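Local coordinates for protein agglutinin (Rhizoctonia solani, PDB 4G9M) that probably binds carbohydrates as a fungal lectin of the ricin-type beta-trefoil family, and assembles as a domain-swapped dimer, at residues L108-S116 and V124-Q135; K54-N62 and T86-A94. All coordinates share one frame; numbering follows the deposited sequence.

Interaction 1 of 2, residues L108-S116 and V124-Q135; sequences LFVLDLKES and VIYYNNNATDNQ
The beta hairpin of strands 109-113 and 122-128 pairs Val110 with Tyr127 and Asp112 with Ile125, and loop 129-135 folds back against the face that carries Val110 and Asp112. Val110 N gives a nearly straight hydrogen bond to Tyr127 O (3.0 Å), and antiparallel bonding continues through both hydrogen-bonded pairs. On the face bearing Val110, Asp112 and Tyr127, the carboxylate of Asp112 is the polar centre. Its CG stands opposite the backbone N (chi1 178°), which lays the group alongside Tyr127 and against the returning loop. Gln135 NE2 donates to Asp112 OD2 on its anti side (3.0 Å), with amide and carboxylate nearly perpendicular, 86° apart. Tyr127 CD2 touches the same oxygen, OD2 of Asp112, at 3.2 Å. The Gln135 amide is held at both ends: NE2 also donates to Asn128 O (2.9 Å), while OE1 takes the N-H of Asn130 on a lone pair in its own plane (2.7 Å). These bonds fix its rotation. Asn134 grips the far end of strand 109-113 twice. Leu113 N binds Asn134 O (3.1 Å), and Asn134 ND2 reaches Leu113 O (2.9 Å) from above the carbonyl plane, 46° out of it, while Ser116 N approaches that oxygen from the opposite face. A water joins Leu111 O to Gln135 O. On the other face, Leu111 CD1 packs against Tyr126 CE1 (3.7 Å), the two side chains running side by side; the Tyr126 hydroxyl goes on to Gly70 O. Gln135 opens the Gln-Lys-Trp sequence, whose Trp137 NE1 hydrogen-bonds Leu111 O. A hairpin aspartate held by the glutamine of a Gln-x-Trp motif is a feature of sugar-binding ricin-type repeats, and is consistent with a carbohydrate site here.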
ATOM      1  N   LEU B 108     -13.702   0.830  -1.568  1.00 21.55           N
ATOM      2  CA  LEU B 108     -14.020   0.057  -2.762  1.00 18.44           C
ATOM      3  C   LEU B 108     -13.610   0.832  -4.008  1.00 16.51           C
ATOM      4  O   LEU B 108     -13.558   0.259  -5.096  1.00 24.15           O
ATOM      5  CB  LEU B 108     -15.522  -0.260  -2.849  1.00 20.84           C
ATOM      6  CG  LEU B 108     -16.120  -1.331  -1.933  1.00 28.11           C
ATOM      7  CD1 LEU B 108     -17.609  -1.456  -2.213  1.00 30.50           C
ATOM      8  CD2 LEU B 108     -15.431  -2.675  -2.109  1.00 36.04           C
ATOM      9  N   PHE B 109     -13.320   2.125  -3.840  1.00 18.99           N
ATOM     10  CA  PHE B 109     -13.030   3.001  -4.979  1.00 17.30           C
ATOM     11  C   PHE B 109     -11.571   3.382  -5.106  1.00 17.40           C
ATOM     12  O   PHE B 109     -10.929   3.754  -4.119  1.00 23.57           O
ATOM     13  CB  PHE B 109     -13.906   4.251  -4.935  1.00 19.06           C
ATOM     14  CG  PHE B 109     -15.367   3.942  -5.078  1.00 18.34           C
ATOM     15  CD1 PHE B 109     -15.938   3.784  -6.332  1.00 23.53           C
ATOM     16  CD2 PHE B 109     -16.152   3.756  -3.960  1.00 17.59           C
ATOM     17  CE1 PHE B 109     -17.281   3.465  -6.464  1.00 24.45           C
ATOM     18  CE2 PHE B 109     -17.506   3.432  -4.080  1.00 21.82           C
ATOM     19  CZ  PHE B 109     -18.063   3.288  -5.340  1.00 21.78           C
ATOM     20  N   VAL B 110     -11.071   3.308  -6.341  1.00 16.06           N
ATOM     21  CA  VAL B 110      -9.706   3.714  -6.667  1.00 16.11           C
ATOM     22  C   VAL B 110      -9.673   4.716  -7.818  1.00 21.32           C
ATOM     23  O   VAL B 110     -10.633   4.818  -8.579  1.00 17.26           O
ATOM     24  CB  VAL B 110      -8.812   2.508  -7.042  1.00 19.98           C
ATOM     25  CG1 VAL B 110      -8.548   1.618  -5.811  1.00 17.76           C
ATOM     26  CG2 VAL B 110      -9.404   1.717  -8.196  1.00 16.10           C
ATOM     27  N   LEU B 111      -8.557   5.437  -7.943  1.00 18.78           N
ATOM     28  CA  LEU B 111      -8.320   6.318  -9.081  1.00 17.22           C
ATOM     29  C   LEU B 111      -8.163   5.478 -10.336  1.00 21.74           C
ATOM     30  O   LEU B 111      -7.357   4.546 -10.378  1.00 19.13           O
ATOM     31  CB  LEU B 111      -7.069   7.177  -8.875  1.00 17.26           C
ATOM     32  CG  LEU B 111      -7.292   8.580  -8.295  1.00 21.00           C
ATOM     33  CD1 LEU B 111      -8.066   8.521  -7.012  1.00 21.78           C
ATOM     34  CD2 LEU B 111      -5.963   9.298  -8.089  1.00 19.23           C
ATOM     35  N   ASP B 112      -8.913   5.839 -11.363  1.00 16.44           N
ATOM     36  CA  ASP B 112      -9.052   5.004 -12.555  1.00 16.58           C
ATOM     37  C   ASP B 112      -8.866   5.857 -13.804  1.00 21.27           C
ATOM     38  O   ASP B 112      -9.561   6.842 -13.990  1.00 18.68           O
ATOM     39  CB  ASP B 112     -10.455   4.367 -12.517  1.00 16.61           C
ATOM     40  CG  ASP B 112     -10.766   3.510 -13.724  1.00 22.57           C
ATOM     41  OD1 ASP B 112     -10.610   3.967 -14.877  1.00 22.43           O
ATOM     42  OD2 ASP B 112     -11.231   2.369 -13.516  1.00 21.62           O
ATOM     43  N   LEU B 113      -7.925   5.492 -14.668  1.00 19.53           N
ATOM     44  CA  LEU B 113      -7.839   6.157 -15.966  1.00 17.53           C
ATOM     45  C   LEU B 113      -8.889   5.527 -16.884  1.00 17.90           C
ATOM     46  O   LEU B 113      -8.742   4.387 -17.334  1.00 20.29           O
ATOM     47  CB  LEU B 113      -6.421   6.050 -16.554  1.00 18.75           C
ATOM     48  CG  LEU B 113      -6.158   6.830 -17.853  1.00 22.59           C
ATOM     49  CD1 LEU B 113      -6.514   8.310 -17.705  1.00 21.10           C
ATOM     50  CD2 LEU B 113      -4.702   6.695 -18.246  1.00 21.08           C
ATOM     51  N   LYS B 114      -9.950   6.284 -17.146  1.00 19.40           N
ATOM     52  CA  LYS B 114     -11.169   5.775 -17.770  1.00 21.17           C
ATOM     53  C   LYS B 114     -10.939   4.909 -19.015  1.00 23.65           C
ATOM     54  O   LYS B 114     -10.375   5.370 -20.008  1.00 19.99           O
ATOM     55  CB  LYS B 114     -12.092   6.955 -18.114  1.00 20.11           C
ATOM     56  CG  LYS B 114     -13.484   6.580 -18.634  1.00 21.69           C
ATOM     57  CD  LYS B 114     -14.231   7.849 -19.011  1.00 28.58           C
ATOM     58  CE  LYS B 114     -15.631   7.572 -19.517  1.00 31.47           C
ATOM     59  NZ  LYS B 114     -16.242   8.829 -20.055  1.00 32.31           N
ATOM     60  N   GLU B 115     -11.357   3.647 -18.926  1.00 19.48           N
ATOM     61  CA  GLU B 115     -11.398   2.743 -20.078  1.00 19.00           C
ATOM     62  C   GLU B 115     -10.000   2.508 -20.669  1.00 20.07           C
ATOM     63  O   GLU B 115      -9.855   2.209 -21.856  1.00 23.88           O
ATOM     64  CB  GLU B 115     -12.389   3.259 -21.137  1.00 22.71           C
ATOM     65  CG  GLU B 115     -13.865   3.170 -20.691  1.00 21.16           C
ATOM     66  CD  GLU B 115     -14.818   3.962 -21.569  1.00 31.33           C
ATOM     67  OE1 GLU B 115     -14.357   4.808 -22.371  1.00 37.30           O
ATOM     68  OE2 GLU B 115     -16.043   3.751 -21.437  1.00 29.88           O
ATOM     69  N   SER B 116      -8.981   2.668 -19.833  1.00 22.29           N
ATOM     70  CA  SER B 116      -7.585   2.439 -20.227  1.00 22.34           C
ATOM     71  C   SER B 116      -7.175   3.202 -21.493  1.00 22.09           C
ATOM     72  O   SER B 116      -6.311   2.749 -22.248  1.00 24.60           O
ATOM     73  CB  SER B 116      -7.329   0.945 -20.436  1.00 29.21           C
ATOM     74  OG  SER B 116      -7.824   0.181 -19.357  1.00 29.80           O
ATOM     75  N   VAL B 124      -9.780  10.892 -15.406  1.00 17.01           N
ATOM     76  CA  VAL B 124      -9.501  10.013 -14.281  1.00 15.77           C
ATOM     77  C   VAL B 124     -10.739  10.079 -13.407  1.00 18.80           C
ATOM     78  O   VAL B 124     -11.265  11.166 -13.152  1.00 17.91           O
ATOM     79  CB  VAL B 124      -8.259  10.472 -13.525  1.00 16.96           C
ATOM     80  CG1 VAL B 124      -8.087   9.664 -12.251  1.00 19.46           C
ATOM     81  CG2 VAL B 124      -7.058  10.332 -14.422  1.00 19.76           C
ATOM     82  N   ILE B 125     -11.218   8.917 -12.978  1.00 15.99           N
ATOM     83  CA  ILE B 125     -12.504   8.846 -12.291  1.00 16.69           C
ATOM     84  C   ILE B 125     -12.348   7.959 -11.060  1.00 16.34           C
ATOM     85  O   ILE B 125     -11.397   7.185 -10.975  1.00 18.23           O
ATOM     86  CB  ILE B 125     -13.593   8.232 -13.201  1.00 21.85           C
ATOM     87  CG1 ILE B 125     -13.134   6.881 -13.775  1.00 21.17           C
ATOM     88  CG2 ILE B 125     -13.958   9.188 -14.347  1.00 19.87           C
ATOM     89  CD1 ILE B 125     -14.244   6.095 -14.507  1.00 16.81           C
ATOM     90  N   TYR B 126     -13.265   8.081 -10.102  1.00 15.92           N
ATOM     91  CA  TYR B 126     -13.360   7.075  -9.033  1.00 13.90           C
ATOM     92  C   TYR B 126     -14.076   5.884  -9.618  1.00 15.37           C
ATOM     93  O   TYR B 126     -15.050   6.051 -10.363  1.00 18.81           O
ATOM     94  CB  TYR B 126     -14.115   7.613  -7.798  1.00 17.81           C
ATOM     95  CG  TYR B 126     -13.298   8.675  -7.109  1.00 13.55           C
ATOM     96  CD1 TYR B 126     -12.261   8.333  -6.263  1.00 15.65           C
ATOM     97  CD2 TYR B 126     -13.514  10.019  -7.367  1.00 16.59           C
ATOM     98  CE1 TYR B 126     -11.459   9.316  -5.671  1.00 19.07           C
ATOM     99  CE2 TYR B 126     -12.711  11.009  -6.770  1.00 15.85           C
ATOM    100  CZ  TYR B 126     -11.700  10.648  -5.938  1.00 17.50           C
ATOM    101  OH  TYR B 126     -10.894  11.626  -5.360  1.00 20.61           O
ATOM    102  N   TYR B 127     -13.611   4.677  -9.315  1.00 17.95           N
ATOM    103  CA  TYR B 127     -14.260   3.494  -9.895  1.00 16.86           C
ATOM    104  C   TYR B 127     -13.963   2.286  -9.036  1.00 15.56           C
ATOM    105  O   TYR B 127     -12.907   2.202  -8.418  1.00 18.45           O
ATOM    106  CB  TYR B 127     -13.732   3.247 -11.303  1.00 18.34           C
ATOM    107  CG  TYR B 127     -14.639   2.538 -12.305  1.00 15.96           C
ATOM    108  CD1 TYR B 127     -15.864   3.087 -12.712  1.00 16.88           C
ATOM    109  CD2 TYR B 127     -14.217   1.368 -12.927  1.00 20.64           C
ATOM    110  CE1 TYR B 127     -16.653   2.460 -13.675  1.00 16.24           C
ATOM    111  CE2 TYR B 127     -15.002   0.738 -13.897  1.00 17.49           C
ATOM    112  CZ  TYR B 127     -16.219   1.281 -14.260  1.00 14.07           C
ATOM    113  OH  TYR B 127     -16.969   0.664 -15.234  1.00 18.60           O
ATOM    114  N   ASN B 128     -14.890   1.340  -9.014  1.00 18.01           N
ATOM    115  CA  ASN B 128     -14.715   0.116  -8.232  1.00 16.33           C
ATOM    116  C   ASN B 128     -13.381  -0.539  -8.544  1.00 18.02           C
ATOM    117  O   ASN B 128     -13.018  -0.687  -9.712  1.00 19.34           O
ATOM    118  CB  ASN B 128     -15.860  -0.859  -8.542  1.00 18.57           C
ATOM    119  CG  ASN B 128     -15.877  -2.046  -7.606  1.00 21.97           C
ATOM    120  OD1 ASN B 128     -16.320  -1.937  -6.466  1.00 25.13           O
ATOM    121  ND2 ASN B 128     -15.404  -3.190  -8.084  1.00 22.57           N
ATOM    122  N   ASN B 129     -12.650  -0.921  -7.502  1.00 19.59           N
ATOM    123  CA  ASN B 129     -11.331  -1.503  -7.681  1.00 20.63           C
ATOM    124  C   ASN B 129     -11.486  -2.915  -8.216  1.00 18.99           C
ATOM    125  O   ASN B 129     -11.921  -3.822  -7.504  1.00 27.07           O
ATOM    126  CB  ASN B 129     -10.541  -1.505  -6.361  1.00 21.25           C
ATOM    127  CG  ASN B 129      -9.082  -1.899  -6.546  1.00 19.80           C
ATOM    128  OD1 ASN B 129      -8.604  -2.055  -7.671  1.00 21.87           O
ATOM    129  ND2 ASN B 129      -8.357  -2.051  -5.427  1.00 21.41           N
ATOM    130  N   ASN B 130     -11.117  -3.087  -9.480  1.00 18.54           N
ATOM    131  CA  ASN B 130     -11.117  -4.394 -10.122  1.00 19.01           C
ATOM    132  C   ASN B 130      -9.699  -4.878 -10.350  1.00 19.97           C
ATOM    133  O   ASN B 130      -9.486  -5.942 -10.938  1.00 24.39           O
ATOM    134  CB  ASN B 130     -11.829  -4.300 -11.459  1.00 16.59           C
ATOM    135  CG  ASN B 130     -13.271  -3.853 -11.307  1.00 20.79           C
ATOM    136  OD1 ASN B 130     -13.979  -4.346 -10.428  1.00 17.62           O
ATOM    137  ND2 ASN B 130     -13.695  -2.884 -12.119  1.00 18.32           N
ATOM    138  N   ALA B 131      -8.741  -4.080  -9.886  1.00 19.22           N
ATOM    139  CA  ALA B 131      -7.320  -4.316 -10.126  1.00 17.39           C
ATOM    140  C   ALA B 131      -6.998  -4.581 -11.593  1.00 18.95           C
ATOM    141  O   ALA B 131      -6.206  -5.460 -11.919  1.00 21.92           O
ATOM    142  CB  ALA B 131      -6.785  -5.426  -9.239  1.00 26.17           C
ATOM    143  N   THR B 132      -7.644  -3.834 -12.480  1.00 21.14           N
ATOM    144  CA  THR B 132      -7.198  -3.756 -13.861  1.00 22.39           C
ATOM    145  C   THR B 132      -6.023  -2.775 -13.939  1.00 19.71           C
ATOM    146  O   THR B 132      -5.861  -1.908 -13.067  1.00 19.65           O
ATOM    147  CB  THR B 132      -8.348  -3.344 -14.815  1.00 21.45           C
ATOM    148  OG1 THR B 132      -8.999  -2.170 -14.313  1.00 18.70           O
ATOM    149  CG2 THR B 132      -9.387  -4.456 -14.920  1.00 25.12           C
ATOM    150  N   ASP B 133      -5.174  -2.925 -14.957  1.00 18.73           N
ATOM    151  CA  ASP B 133      -3.944  -2.128 -15.046  1.00 21.33           C
ATOM    152  C   ASP B 133      -4.173  -0.613 -15.129  1.00 17.29           C
ATOM    153  O   ASP B 133      -3.317   0.159 -14.729  1.00 18.41           O
ATOM    154  CB  ASP B 133      -3.057  -2.597 -16.212  1.00 23.57           C
ATOM    155  CG  ASP B 133      -2.337  -3.892 -15.910  1.00 31.52           C
ATOM    156  OD1 ASP B 133      -2.521  -4.423 -14.794  1.00 24.30           O
ATOM    157  OD2 ASP B 133      -1.583  -4.378 -16.784  1.00 34.17           O
ATOM    158  N   ASN B 134      -5.338  -0.185 -15.626  1.00 21.39           N
ATOM    159  CA  ASN B 134      -5.625   1.256 -15.682  1.00 19.07           C
ATOM    160  C   ASN B 134      -5.956   1.825 -14.302  1.00 19.87           C
ATOM    161  O   ASN B 134      -6.130   3.039 -14.136  1.00 19.09           O
ATOM    162  CB  ASN B 134      -6.752   1.558 -16.662  1.00 17.92           C
ATOM    163  CG  ASN B 134      -8.057   0.909 -16.253  1.00 20.59           C
ATOM    164  OD1 ASN B 134      -8.105  -0.294 -15.971  1.00 20.34           O
ATOM    165  ND2 ASN B 134      -9.114   1.703 -16.183  1.00 20.18           N
ATOM    166  N   GLN B 135      -6.026   0.937 -13.309  1.00 18.14           N
ATOM    167  CA  GLN B 135      -6.258   1.351 -11.926  1.00 13.44           C
ATOM    168  C   GLN B 135      -4.994   1.162 -11.088  1.00 17.33           C
ATOM    169  O   GLN B 135      -5.056   1.048  -9.860  1.00 18.64           O
ATOM    170  CB  GLN B 135      -7.402   0.537 -11.310  1.00 17.30           C
ATOM    171  CG  GLN B 135      -8.633   0.414 -12.188  1.00 16.55           C
ATOM    172  CD  GLN B 135      -9.744  -0.341 -11.500  1.00 15.76           C
ATOM    173  OE1 GLN B 135      -9.538  -1.451 -10.991  1.00 19.70           O
ATOM    174  NE2 GLN B 135     -10.932   0.267 -11.450  1.00 17.24           N
TER
HETATM  175  O   HOH W   1      -5.690   3.262  -8.533  1.00 18.44           O
HETATM  176  O   HOH W   2      -6.269  -1.881 -18.360  1.00 28.71           O

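Interaction 2 of 2, residues K54-N62 and T86-A94; sequences KGNQVTLQN and TAVPLDIVA
Val58 and Leu90 form a single antiparallel bridge where strands 58-62 and 90-94 run with their N-to-C directions 97° apart, too steeply for a longer ladder. Both backbone bonds are short: Val58 N to Leu90 O is 2.9 Å, and Leu90 N to Val58 O is 2.8 Å. The tight part is apolar. With chi1 at -57°, Val58 CG2 sits between its backbone N and carbonyl carbon and is directed at the other strand, meeting Ile92 CG1 (3.8 Å) with the two side chains roughly at right angles. Leu60 and Leu90 also cross perpendicularly, their CD1 methyls 3.8 Å apart. Leu49 and Ile101 continue this core. Away from the bridge the fit loosens and water enters. One water accepts from Ile92 N and donates to Asn56 O, bridging the divergence on the Asn56 side; another accepts from Leu60 N and donates to Val88 O on the other. Toward solvent, partly exposed Thr59 rests its CG2 on Ala87 CB (3.5 Å), and buried Gln57 lays OE1 alongside Pro89 CB (3.5 Å). The buried Asn56 OD1 accepts a hydrogen bond from Asn129 ND2 of the second subunit. The chemistry implies that two backbone bonds set the crossing point, branched aliphatic side chains fill one side of it, and waters link backbone groups of the two segments where these have moved too far apart for direct bonds.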
ATOM      1  N   LYS B  54      -3.367  10.651  10.219  1.00 23.55           N
ATOM      2  CA  LYS B  54      -4.452   9.740  10.552  1.00 20.73           C
ATOM      3  C   LYS B  54      -4.217   8.393   9.894  1.00 18.40           C
ATOM      4  O   LYS B  54      -4.360   8.246   8.678  1.00 20.75           O
ATOM      5  CB  LYS B  54      -5.801  10.313  10.127  1.00 24.44           C
ATOM      6  CG  LYS B  54      -6.975   9.438  10.527  1.00 25.81           C
ATOM      7  CD  LYS B  54      -8.259   9.976   9.920  1.00 24.09           C
ATOM      8  CE  LYS B  54      -9.444   9.150  10.329  1.00 27.22           C
ATOM      9  NZ  LYS B  54     -10.674   9.683   9.677  1.00 28.79           N
ATOM     10  N   GLY B  55      -3.883   7.394  10.705  1.00 20.75           N
ATOM     11  CA  GLY B  55      -3.634   6.068  10.186  1.00 23.50           C
ATOM     12  C   GLY B  55      -2.511   6.086   9.169  1.00 19.29           C
ATOM     13  O   GLY B  55      -1.506   6.778   9.349  1.00 23.28           O
ATOM     14  N   ASN B  56      -2.685   5.301   8.103  1.00 20.71           N
ATOM     15  CA  ASN B  56      -1.755   5.295   6.988  1.00 18.48           C
ATOM     16  C   ASN B  56      -2.210   6.222   5.865  1.00 21.39           C
ATOM     17  O   ASN B  56      -1.709   6.126   4.758  1.00 18.24           O
ATOM     18  CB  ASN B  56      -1.571   3.884   6.419  1.00 20.78           C
ATOM     19  CG  ASN B  56      -1.214   2.867   7.483  1.00 22.51           C
ATOM     20  OD1 ASN B  56      -1.839   1.816   7.578  1.00 22.16           O
ATOM     21  ND2 ASN B  56      -0.219   3.181   8.297  1.00 22.36           N
ATOM     22  N   GLN B  57      -3.148   7.124   6.156  1.00 19.91           N
ATOM     23  CA  GLN B  57      -3.744   7.951   5.103  1.00 20.19           C
ATOM     24  C   GLN B  57      -2.826   9.057   4.594  1.00 18.45           C
ATOM     25  O   GLN B  57      -2.063   9.643   5.362  1.00 19.71           O
ATOM     26  CB  GLN B  57      -5.073   8.546   5.567  1.00 20.61           C
ATOM     27  CG  GLN B  57      -6.044   7.478   6.011  1.00 18.64           C
ATOM     28  CD  GLN B  57      -7.380   8.031   6.430  1.00 17.07           C
ATOM     29  OE1 GLN B  57      -7.669   9.213   6.229  1.00 21.49           O
ATOM     30  NE2 GLN B  57      -8.216   7.176   7.004  1.00 27.17           N
ATOM     31  N   VAL B  58      -2.924   9.333   3.294  1.00 16.13           N
ATOM     32  CA  VAL B  58      -2.138  10.359   2.628  1.00 16.94           C
ATOM     33  C   VAL B  58      -3.027  11.303   1.843  1.00 17.66           C
ATOM     34  O   VAL B  58      -4.233  11.056   1.666  1.00 16.82           O
ATOM     35  CB  VAL B  58      -1.117   9.757   1.614  1.00 15.86           C
ATOM     36  CG1 VAL B  58      -0.209   8.772   2.308  1.00 18.69           C
ATOM     37  CG2 VAL B  58      -1.848   9.070   0.440  1.00 17.32           C
ATOM     38  N   THR B  59      -2.428  12.394   1.375  1.00 17.07           N
ATOM     39  CA  THR B  59      -3.039  13.222   0.346  1.00 16.28           C
ATOM     40  C   THR B  59      -2.050  13.383  -0.791  1.00 18.44           C
ATOM     41  O   THR B  59      -0.841  13.160  -0.611  1.00 17.65           O
ATOM     42  CB  THR B  59      -3.435  14.606   0.861  1.00 17.66           C
ATOM     43  OG1 THR B  59      -2.280  15.260   1.398  1.00 21.22           O
ATOM     44  CG2 THR B  59      -4.503  14.513   1.941  1.00 18.60           C
ATOM     45  N   LEU B  60      -2.562  13.770  -1.957  1.00 16.48           N
ATOM     46  CA  LEU B  60      -1.720  14.105  -3.100  1.00 14.64           C
ATOM     47  C   LEU B  60      -2.008  15.540  -3.474  1.00 17.37           C
ATOM     48  O   LEU B  60      -3.160  15.888  -3.742  1.00 17.18           O
ATOM     49  CB  LEU B  60      -2.028  13.171  -4.280  1.00 17.61           C
ATOM     50  CG  LEU B  60      -1.545  11.729  -4.136  1.00 15.71           C
ATOM     51  CD1 LEU B  60      -2.003  10.923  -5.349  1.00 16.33           C
ATOM     52  CD2 LEU B  60      -0.013  11.689  -4.002  1.00 19.10           C
ATOM     53  N   GLN B  61      -0.973  16.378  -3.463  1.00 16.74           N
ATOM     54  CA  GLN B  61      -1.139  17.801  -3.770  1.00 14.11           C
ATOM     55  C   GLN B  61      -0.426  18.192  -5.058  1.00 18.83           C
ATOM     56  O   GLN B  61       0.752  17.869  -5.248  1.00 20.40           O
ATOM     57  CB  GLN B  61      -0.623  18.647  -2.603  1.00 17.94           C
ATOM     58  CG  GLN B  61      -0.799  20.124  -2.799  1.00 18.10           C
ATOM     59  CD  GLN B  61      -0.187  20.928  -1.665  1.00 22.46           C
ATOM     60  OE1 GLN B  61       0.778  20.490  -1.031  1.00 30.34           O
ATOM     61  NE2 GLN B  61      -0.746  22.106  -1.402  1.00 22.76           N
ATOM     62  N   ASN B  62      -1.123  18.886  -5.951  1.00 20.26           N
ATOM     63  CA  ASN B  62      -0.498  19.299  -7.208  1.00 18.96           C
ATOM     64  C   ASN B  62       0.579  20.358  -6.999  1.00 20.38           C
ATOM     65  O   ASN B  62       0.367  21.336  -6.281  1.00 18.36           O
ATOM     66  CB  ASN B  62      -1.547  19.787  -8.213  1.00 17.61           C
ATOM     67  CG  ASN B  62      -0.980  19.941  -9.613  1.00 21.01           C
ATOM     68  OD1 ASN B  62      -0.636  21.049 -10.045  1.00 20.74           O
ATOM     69  ND2 ASN B  62      -0.879  18.827 -10.330  1.00 19.27           N
ATOM     70  N   THR B  86     -10.301  20.777  -0.988  1.00 15.68           N
ATOM     71  CA  THR B  86     -10.586  19.669  -0.076  1.00 15.14           C
ATOM     72  C   THR B  86     -10.024  18.349  -0.596  1.00 16.78           C
ATOM     73  O   THR B  86     -10.557  17.752  -1.542  1.00 17.16           O
ATOM     74  CB  THR B  86     -12.105  19.496   0.155  1.00 15.44           C
ATOM     75  OG1 THR B  86     -12.674  20.744   0.557  1.00 20.25           O
ATOM     76  CG2 THR B  86     -12.350  18.456   1.263  1.00 17.99           C
ATOM     77  N   ALA B  87      -8.945  17.880   0.024  1.00 16.43           N
ATOM     78  CA  ALA B  87      -8.362  16.612  -0.356  1.00 15.28           C
ATOM     79  C   ALA B  87      -9.288  15.448  -0.030  1.00 17.68           C
ATOM     80  O   ALA B  87      -9.908  15.411   1.029  1.00 19.85           O
ATOM     81  CB  ALA B  87      -7.029  16.405   0.367  1.00 17.86           C
ATOM     82  N   VAL B  88      -9.376  14.495  -0.949  1.00 16.94           N
ATOM     83  CA  VAL B  88      -9.867  13.183  -0.577  1.00 14.51           C
ATOM     84  C   VAL B  88      -8.690  12.386  -0.001  1.00 17.19           C
ATOM     85  O   VAL B  88      -7.690  12.171  -0.695  1.00 16.53           O
ATOM     86  CB  VAL B  88     -10.449  12.449  -1.799  1.00 15.45           C
ATOM     87  CG1 VAL B  88     -10.652  10.956  -1.503  1.00 19.30           C
ATOM     88  CG2 VAL B  88     -11.756  13.103  -2.232  1.00 16.81           C
ATOM     89  N   PRO B  89      -8.781  11.962   1.275  1.00 20.58           N
ATOM     90  CA  PRO B  89      -7.684  11.157   1.825  1.00 16.88           C
ATOM     91  C   PRO B  89      -7.588   9.794   1.143  1.00 23.07           C
ATOM     92  O   PRO B  89      -8.615   9.204   0.799  1.00 19.12           O
ATOM     93  CB  PRO B  89      -8.065  11.007   3.305  1.00 20.04           C
ATOM     94  CG  PRO B  89      -9.598  11.086   3.292  1.00 20.44           C
ATOM     95  CD  PRO B  89      -9.889  12.128   2.243  1.00 24.39           C
ATOM     96  N   LEU B  90      -6.358   9.311   0.952  1.00 18.75           N
ATOM     97  CA  LEU B  90      -6.086   8.118   0.146  1.00 16.29           C
ATOM     98  C   LEU B  90      -5.262   7.103   0.936  1.00 16.09           C
ATOM     99  O   LEU B  90      -4.666   7.435   1.965  1.00 15.17           O
ATOM    100  CB  LEU B  90      -5.313   8.493  -1.130  1.00 16.71           C
ATOM    101  CG  LEU B  90      -5.888   9.660  -1.943  1.00 18.26           C
ATOM    102  CD1 LEU B  90      -4.862  10.188  -2.944  1.00 18.62           C
ATOM    103  CD2 LEU B  90      -7.158   9.230  -2.651  1.00 19.89           C
ATOM    104  N   ASP B  91      -5.251   5.869   0.440  1.00 17.55           N
ATOM    105  CA  ASP B  91      -4.375   4.802   0.912  1.00 16.00           C
ATOM    106  C   ASP B  91      -3.626   4.332  -0.321  1.00 18.81           C
ATOM    107  O   ASP B  91      -4.244   4.092  -1.361  1.00 17.77           O
ATOM    108  CB  ASP B  91      -5.192   3.621   1.430  1.00 17.68           C
ATOM    109  CG  ASP B  91      -5.662   3.793   2.866  1.00 23.95           C
ATOM    110  OD1 ASP B  91      -4.985   4.502   3.662  1.00 31.83           O
ATOM    111  OD2 ASP B  91      -6.684   3.150   3.216  1.00 31.41           O
ATOM    112  N   ILE B  92      -2.305   4.202  -0.232  1.00 14.72           N
ATOM    113  CA  ILE B  92      -1.528   3.731  -1.376  1.00 18.03           C
ATOM    114  C   ILE B  92      -1.239   2.241  -1.154  1.00 19.84           C
ATOM    115  O   ILE B  92      -0.527   1.878  -0.216  1.00 19.32           O
ATOM    116  CB  ILE B  92      -0.207   4.526  -1.522  1.00 18.89           C
ATOM    117  CG1 ILE B  92      -0.472   6.039  -1.453  1.00 16.62           C
ATOM    118  CG2 ILE B  92       0.464   4.190  -2.840  1.00 17.96           C
ATOM    119  CD1 ILE B  92      -1.529   6.519  -2.473  1.00 17.98           C
ATOM    120  N   VAL B  93      -1.802   1.388  -2.007  1.00 18.15           N
ATOM    121  CA  VAL B  93      -1.793  -0.066  -1.792  1.00 14.45           C
ATOM    122  C   VAL B  93      -0.938  -0.760  -2.847  1.00 18.87           C
ATOM    123  O   VAL B  93      -1.173  -0.594  -4.042  1.00 19.14           O
ATOM    124  CB  VAL B  93      -3.243  -0.653  -1.876  1.00 17.10           C
ATOM    125  CG1 VAL B  93      -3.253  -2.103  -1.478  1.00 19.29           C
ATOM    126  CG2 VAL B  93      -4.207   0.146  -0.990  1.00 21.01           C
ATOM    127  N   ALA B  94       0.063  -1.527  -2.417  1.00 18.37           N
ATOM    128  CA  ALA B  94       0.913  -2.260  -3.366  1.00 16.36           C
ATOM    129  C   ALA B  94       0.126  -3.174  -4.316  1.00 20.08           C
ATOM    130  O   ALA B  94      -0.686  -3.988  -3.884  1.00 18.57           O
ATOM    131  CB  ALA B  94       1.976  -3.065  -2.617  1.00 18.35           C
TER
HETATM  132  O   HOH W   3      -1.126   4.790   2.237  1.00 17.51           O
HETATM  133  O   HOH W   4      -5.680  13.768  -1.892  1.00 17.72           O

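Along the chain both segments of interaction 2 precede those of interaction 1, and their centres are 16 Å apart. They nevertheless touch, through Val88 CG2 against the hydroxyl oxygen OH of Tyr126 (3.6 Å), and both pack on Val69 and Ile101, consistent with a shared trefoil core. Interaction 1 holds the polar aspartate-glutamine cluster that resembles a ricin-type sugar site, whereas interaction 2 is chiefly apolar. The dimer joins them again: Asn129 of segment 124-135 hydrogen-bonds Asn56 of the second subunit, while Asn56 of segment 54-62 meets Asn129 of that subunit, and strand 90-94 makes further backbone bonds across the same interface.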